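Local coordinates for protein Per a 4 allergen (Periplaneta americana, PDB 3EBW) that is a major cockroach allergen recognised by IgE and, as a lipocalin-like beta-barrel protein, probably binds small hydrophobic ligands, at residues T11-T16 / T100-Y105. Residues are numbered along the deposited sequence; the frame is centred on the assembly and turned at random.
Sequences TGLDMT and TDYQTY
Tyr102 reaches from the loop joining strands 93-100 and 106-112, an antiparallel pair of the lipocalin-like beta-barrel, to the irregular segment 11-16 that precedes strand 20-27. The backbones stay well apart, with the nearest CA pair, Leu13 CA and Thr100 CA, separated by 8.8 Å, and the side chain of Tyr102, which buries more surface here than any other residue, bridges the gap. Its bond from CA to CB points toward 11-16; CG lies anti to the carbonyl carbon, beside the backbone N (chi1 -57°), and the ring extends from there across to 11-16. The methyl CG2 of Thr100 sits over the centre of one ring face, 4.1 Å above the plane. Further out, Tyr102 CE2 passes Asp14 O at 3.4 Å and Leu13 CD1 at 4.3 Å; both partners lie obliquely to the ring, and the leucine side chain crosses the tyrosine at about a right angle. At the tip, Tyr102 OH accepts a hydrogen bond from Asp14 N at 2.9 Å with an N-H...O angle of 145°, appreciably bent. The same oxygen lies beside Leu13, whose CG is anti to the backbone N, with Leu13 CD1 3.6 Å from Tyr102 OH.

Each segment has its own polar ties. Tyr102 N donates to Thr100 OG1, an ST turn that ties the base of the tyrosine to the end of strand 93-100. Next to it, Gln103 N meets Asp101 OD2 from above the carboxylate plane, forming an Asx turn. Backbone hydrogen bonding between Leu13 and Glu78 attaches 11-16 to a further part of the chain. Lys17, just beyond that segment, also touches the Tyr102 side chain. Asp14 directs its carboxylate back to its own segment: Thr16 OG1 donates to Asp14 OD1 at 3.0 Å, on the syn side and 27° out of the carboxylate plane.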
loop_
_atom_site.group_PDB
_atom_site.type_symbol
_atom_site.label_atom_id
_atom_site.label_comp_id
_atom_site.label_asym_id
_atom_site.label_seq_id
_atom_site.Cartn_x
_atom_site.Cartn_y
_atom_site.Cartn_z
ATOM N N THR A 11 21.173 -6.993 16.976
ATOM C CA THR A 11 21.757 -8.202 17.561
ATOM C C THR A 11 21.370 -8.252 19.014
ATOM O O THR A 11 20.875 -7.263 19.566
ATOM C CB THR A 11 23.275 -8.218 17.580
ATOM O OG1 THR A 11 23.720 -7.141 18.410
ATOM C CG2 THR A 11 23.856 -8.111 16.178
ATOM N N GLY A 12 21.632 -9.404 19.633
ATOM C CA GLY A 12 21.314 -9.595 21.035
ATOM C C GLY A 12 19.829 -9.803 21.228
ATOM O O GLY A 12 19.306 -9.589 22.320
ATOM N N LEU A 13 19.153 -10.223 20.158
ATOM C CA LEU A 13 17.720 -10.451 20.198
ATOM C C LEU A 13 17.391 -11.497 21.262
ATOM O O LEU A 13 18.003 -12.546 21.322
ATOM C CB LEU A 13 17.214 -10.902 18.818
ATOM C CG LEU A 13 15.729 -11.295 18.752
ATOM C CD1 LEU A 13 14.846 -10.124 19.167
ATOM C CD2 LEU A 13 15.407 -11.784 17.361
ATOM N N ASP A 14 16.415 -11.190 22.101
ATOM C CA ASP A 14 15.997 -12.083 23.168
ATOM C C ASP A 14 14.450 -12.134 23.198
ATOM O O ASP A 14 13.790 -11.368 23.905
ATOM C CB ASP A 14 16.584 -11.571 24.495
ATOM C CG ASP A 14 16.235 -12.451 25.677
ATOM O OD1 ASP A 14 15.771 -13.585 25.465
ATOM O OD2 ASP A 14 16.428 -12.016 26.830
HETATM N N MSE A 15 13.892 -13.054 22.412
HETATM C CA MSE A 15 12.449 -13.216 22.308
HETATM C C MSE A 15 11.768 -13.385 23.643
HETATM O O MSE A 15 10.557 -13.394 23.728
HETATM C CB MSE A 15 12.099 -14.381 21.379
HETATM C CG MSE A 15 12.396 -14.080 19.915
HETATM SE SE MSE A 15 11.567 -12.408 19.288
HETATM C CE MSE A 15 9.859 -13.174 18.790
ATOM N N THR A 16 12.546 -13.502 24.699
ATOM C CA THR A 16 11.957 -13.643 26.006
ATOM C C THR A 16 11.622 -12.243 26.478
ATOM O O THR A 16 10.643 -12.043 27.177
ATOM C CB THR A 16 12.932 -14.313 26.965
ATOM O OG1 THR A 16 13.538 -15.425 26.300
ATOM C CG2 THR A 16 12.197 -14.826 28.188
ATOM N N THR A 100 14.500 -2.912 17.957
ATOM C CA THR A 100 13.563 -2.805 19.062
ATOM C C THR A 100 14.204 -2.483 20.422
ATOM O O THR A 100 15.390 -2.713 20.638
ATOM C CB THR A 100 12.754 -4.082 19.208
ATOM O OG1 THR A 100 11.802 -3.900 20.258
ATOM C CG2 THR A 100 13.665 -5.267 19.558
ATOM N N ASP A 101 13.411 -1.942 21.336
ATOM C CA ASP A 101 13.902 -1.632 22.663
ATOM C C ASP A 101 13.078 -2.450 23.648
ATOM O O ASP A 101 13.076 -2.193 24.850
ATOM C CB ASP A 101 13.762 -0.139 22.958
ATOM C CG ASP A 101 12.327 0.282 23.213
ATOM O OD1 ASP A 101 12.128 1.469 23.533
ATOM O OD2 ASP A 101 11.403 -0.552 23.102
ATOM N N TYR A 102 12.378 -3.439 23.106
ATOM C CA TYR A 102 11.526 -4.338 23.864
ATOM C C TYR A 102 10.469 -3.684 24.715
ATOM O O TYR A 102 9.814 -4.383 25.483
ATOM C CB TYR A 102 12.332 -5.283 24.766
ATOM C CG TYR A 102 13.351 -6.125 24.044
ATOM C CD1 TYR A 102 14.634 -5.640 23.812
ATOM C CD2 TYR A 102 13.035 -7.393 23.573
ATOM C CE1 TYR A 102 15.575 -6.390 23.131
ATOM C CE2 TYR A 102 13.976 -8.150 22.889
ATOM C CZ TYR A 102 15.242 -7.634 22.672
ATOM O OH TYR A 102 16.171 -8.316 21.945
ATOM N N GLN A 103 10.285 -2.372 24.615
ATOM C CA GLN A 103 9.236 -1.743 25.409
ATOM C C GLN A 103 8.838 -0.322 25.046
ATOM O O GLN A 103 8.781 0.542 25.907
ATOM C CB GLN A 103 9.574 -1.837 26.906
ATOM C CG GLN A 103 8.831 -3.000 27.588
ATOM C CD GLN A 103 9.288 -3.291 29.004
ATOM O OE1 GLN A 103 9.202 -2.439 29.887
ATOM N NE2 GLN A 103 9.769 -4.511 29.229
ATOM N N THR A 104 8.538 -0.097 23.768
ATOM C CA THR A 104 8.121 1.213 23.270
ATOM C C THR A 104 7.909 1.189 21.754
ATOM O O THR A 104 6.906 1.691 21.259
ATOM C CB THR A 104 9.150 2.321 23.610
ATOM O OG1 THR A 104 8.445 3.533 23.863
ATOM C CG2 THR A 104 10.088 2.595 22.458
ATOM N N TYR A 105 8.866 0.610 21.031
ATOM C CA TYR A 105 8.802 0.491 19.581
ATOM C C TYR A 105 9.381 -0.870 19.194
ATOM O O TYR A 105 10.147 -1.455 19.948
ATOM C CB TYR A 105 9.603 1.602 18.918
ATOM C CG TYR A 105 11.093 1.400 18.950
ATOM C CD1 TYR A 105 11.822 1.604 20.116
ATOM C CD2 TYR A 105 11.778 1.012 17.803
ATOM C CE1 TYR A 105 13.200 1.432 20.143
ATOM C CE2 TYR A 105 13.154 0.833 17.813
ATOM C CZ TYR A 105 13.864 1.044 18.988
ATOM O OH TYR A 105 15.233 0.857 18.998
#